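Local coordinates for Ulp1-like SUMO protease (Chaetomium thermophilum, PDB 6DG4), which probably cleaves SUMO from its conjugates and precursors, as the catalytic domain of a Ulp1-like cysteine protease of the C48 family, at residues 95-98 against 99-103. Numbering follows the deposited sequence.
Sequences FFWP and RLLSH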
ATOM      1  N   PHE A  95      -1.627 -11.485   5.603  1.00 11.41           N
ATOM      2  CA  PHE A  95      -2.010 -12.885   5.529  1.00 10.71           C
ATOM      3  C   PHE A  95      -2.446 -13.296   4.135  1.00  9.46           C
ATOM      4  O   PHE A  95      -2.520 -14.496   3.858  1.00 10.31           O
ATOM      5  CB  PHE A  95      -3.127 -13.168   6.536  1.00 12.16           C
ATOM      6  CG  PHE A  95      -2.683 -13.043   7.967  1.00 15.96           C
ATOM      7  CD1 PHE A  95      -2.126 -14.123   8.619  1.00 19.62           C
ATOM      8  CD2 PHE A  95      -2.788 -11.840   8.647  1.00 17.00           C
ATOM      9  CE1 PHE A  95      -1.701 -14.018   9.927  1.00 22.31           C
ATOM     10  CE2 PHE A  95      -2.363 -11.728   9.958  1.00 20.87           C
ATOM     11  CZ  PHE A  95      -1.817 -12.818  10.595  1.00 22.95           C
ATOM     12  N   PHE A  96      -2.716 -12.345   3.242  1.00  9.21           N
ATOM     13  CA  PHE A  96      -3.309 -12.723   1.968  1.00  9.32           C
ATOM     14  C   PHE A  96      -2.312 -13.452   1.074  1.00  9.59           C
ATOM     15  O   PHE A  96      -2.594 -14.550   0.585  1.00  9.89           O
ATOM     16  CB  PHE A  96      -3.897 -11.522   1.242  1.00 10.34           C
ATOM     17  CG  PHE A  96      -4.551 -11.889  -0.046  1.00 11.02           C
ATOM     18  CD1 PHE A  96      -5.779 -12.510  -0.050  1.00 12.93           C
ATOM     19  CD2 PHE A  96      -3.924 -11.657  -1.249  1.00 14.87           C
ATOM     20  CE1 PHE A  96      -6.383 -12.870  -1.230  1.00 15.15           C
ATOM     21  CE2 PHE A  96      -4.523 -12.023  -2.437  1.00 17.00           C
ATOM     22  CZ  PHE A  96      -5.756 -12.623  -2.426  1.00 15.07           C
ATOM     23  N   TRP A  97      -1.150 -12.861   0.830  1.00 10.28           N
ATOM     24  CA  TRP A  97      -0.207 -13.503  -0.084  1.00 11.10           C
ATOM     25  C   TRP A  97       0.181 -14.899   0.386  1.00 10.14           C
ATOM     26  O   TRP A  97       0.175 -15.827  -0.440  1.00 11.18           O
ATOM     27  CB  TRP A  97       1.003 -12.602  -0.336  1.00 11.60           C
ATOM     28  CG  TRP A  97       1.896 -13.128  -1.417  1.00 10.96           C
ATOM     29  CD1 TRP A  97       3.128 -13.684  -1.259  1.00 11.51           C
ATOM     30  CD2 TRP A  97       1.618 -13.159  -2.822  1.00  9.71           C
ATOM     31  NE1 TRP A  97       3.639 -14.057  -2.476  1.00 12.15           N
ATOM     32  CE2 TRP A  97       2.733 -13.743  -3.454  1.00  9.73           C
ATOM     33  CE3 TRP A  97       0.534 -12.753  -3.608  1.00 11.56           C
ATOM     34  CZ2 TRP A  97       2.796 -13.932  -4.835  1.00 12.90           C
ATOM     35  CZ3 TRP A  97       0.603 -12.935  -4.984  1.00 13.38           C
ATOM     36  CH2 TRP A  97       1.725 -13.516  -5.579  1.00 13.99           C
ATOM     37  N   PRO A  98       0.518 -15.129   1.656  1.00 10.14           N
ATOM     38  CA  PRO A  98       0.793 -16.512   2.082  1.00 11.58           C
ATOM     39  C   PRO A  98      -0.384 -17.449   1.862  1.00 10.94           C
ATOM     40  O   PRO A  98      -0.183 -18.612   1.489  1.00 12.07           O
ATOM     41  CB  PRO A  98       1.168 -16.367   3.564  1.00 12.78           C
ATOM     42  CG  PRO A  98       1.469 -14.942   3.777  1.00 16.17           C
ATOM     43  CD  PRO A  98       0.800 -14.141   2.711  1.00 11.08           C
ATOM     44  N   ARG A  99      -1.611 -16.971   2.080  1.00  9.76           N
ATOM     45  CA  ARG A  99      -2.785 -17.801   1.829  1.00 10.16           C
ATOM     46  C   ARG A  99      -2.905 -18.138   0.350  1.00 11.03           C
ATOM     47  O   ARG A  99      -3.223 -19.276  -0.018  1.00 11.45           O
ATOM     48  CB  ARG A  99      -4.038 -17.069   2.310  1.00 13.03           C
ATOM     49  CG  ARG A  99      -5.328 -17.850   2.122  1.00 19.37           C
ATOM     50  CD  ARG A  99      -5.628 -18.661   3.345  1.00 22.64           C
ATOM     51  NE  ARG A  99      -6.834 -19.468   3.203  1.00 25.68           N
ATOM     52  CZ  ARG A  99      -7.264 -20.317   4.130  1.00 29.62           C
ATOM     53  NH1 ARG A  99      -6.591 -20.452   5.265  1.00 31.54           N
ATOM     54  NH2 ARG A  99      -8.368 -21.020   3.931  1.00 33.12           N
ATOM     55  N   LEU A 100      -2.652 -17.157  -0.516  1.00 11.97           N
ATOM     56  CA  LEU A 100      -2.724 -17.399  -1.952  1.00 12.85           C
ATOM     57  C   LEU A 100      -1.666 -18.407  -2.392  1.00 13.30           C
ATOM     58  O   LEU A 100      -1.950 -19.303  -3.199  1.00 15.46           O
ATOM     59  CB  LEU A 100      -2.575 -16.072  -2.695  1.00 13.21           C
ATOM     60  CG  LEU A 100      -2.870 -16.114  -4.192  1.00 15.53           C
ATOM     61  CD1 LEU A 100      -4.297 -16.577  -4.440  1.00 20.17           C
ATOM     62  CD2 LEU A 100      -2.670 -14.761  -4.807  1.00 15.44           C
ATOM     63  N   LEU A 101      -0.446 -18.290  -1.857  1.00 13.21           N
ATOM     64  CA  LEU A 101       0.611 -19.235  -2.204  1.00 14.32           C
ATOM     65  C   LEU A 101       0.273 -20.642  -1.722  1.00 14.25           C
ATOM     66  O   LEU A 101       0.511 -21.624  -2.433  1.00 18.74           O
ATOM     67  CB  LEU A 101       1.946 -18.791  -1.597  1.00 13.89           C
ATOM     68  CG  LEU A 101       2.630 -17.546  -2.170  1.00 14.39           C
ATOM     69  CD1 LEU A 101       4.017 -17.359  -1.560  1.00 17.02           C
ATOM     70  CD2 LEU A 101       2.730 -17.623  -3.685  1.00 17.69           C
ATOM     71  N   SER A 102      -0.271 -20.764  -0.515  1.00 12.56           N
ATOM     72  CA  SER A 102      -0.440 -22.080   0.088  1.00 12.52           C
ATOM     73  C   SER A 102      -1.751 -22.750  -0.294  1.00 12.42           C
ATOM     74  O   SER A 102      -1.792 -23.977  -0.414  1.00 13.26           O
ATOM     75  CB  SER A 102      -0.324 -21.986   1.611  1.00 14.51           C
ATOM     76  OG  SER A 102      -1.300 -21.121   2.155  1.00 14.54           O
ATOM     77  N   HIS A 103      -2.819 -21.976  -0.496  1.00 13.26           N
ATOM     78  CA  HIS A 103      -4.130 -22.520  -0.804  1.00 14.88           C
ATOM     79  C   HIS A 103      -4.593 -22.274  -2.233  1.00 17.55           C
ATOM     80  O   HIS A 103      -5.533 -22.937  -2.678  1.00 20.54           O
ATOM     81  CB  HIS A 103      -5.190 -21.880   0.108  1.00 16.64           C
ATOM     82  CG  HIS A 103      -5.150 -22.355   1.525  1.00 16.66           C
ATOM     83  ND1 HIS A 103      -4.166 -21.982   2.416  1.00 17.56           N
ATOM     84  CD2 HIS A 103      -5.990 -23.167   2.208  1.00 17.89           C
ATOM     85  CE1 HIS A 103      -4.401 -22.548   3.587  1.00 18.21           C
ATOM     86  NE2 HIS A 103      -5.500 -23.274   3.486  1.00 19.47           N
TER
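Leu-101 lies against the indole of Trp-97 one helical turn earlier, a worked example of how an i to i+4 pair on a short helix builds an aliphatic-aromatic contact. Its CB rests by the carbonyl oxygen of Trp-97, which accepts the helical hydrogen bond from Leu-101 N, N to O 2.9 Å. With CG anti to its own carbonyl carbon (chi1 -70°), the chain turns back toward the indole, and CG stands over the five-membered ring in a CH-pi contact, 4.0 Å from the centroid and 26° off the normal. The branches then divide: CD1 comes to 3.4 Å from Trp-97 NE1, while CD2 covers the same face further along, near CZ2. Trp-97 contributes by holding CG anti to its backbone N (chi1 -172°), which sends the indole out beside its own carbonyl. Leu-100 uses one methyl twice, its CD2 lying 3.8 Å from Trp-97 CZ3 and 4.1 Å from Phe-96 CE2.

On another side of the helix, the carbonyl oxygen of Pro-98 is gripped by two donors of Ser-102, OG at 2.8 Å and the backbone N at 2.9 Å, arriving from opposite faces of the carbonyl plane. Ser-102 OG also accepts a hydrogen bond from His-103 ND1, and the His-103 ring lies over one face of the Arg-99 guanidinium, whose NE hydrogen-bonds to Gly-107 O.

Trp-97 NE1 donates to Glu-134 on strand 127-134, and Leu-101 touches Arg-164 and Lys-168. Helix 96-103 thus packs its Trp-97 and Leu-101 side against that strand and helix 163-177, with Phe-96 reaching helix 109-114 as well.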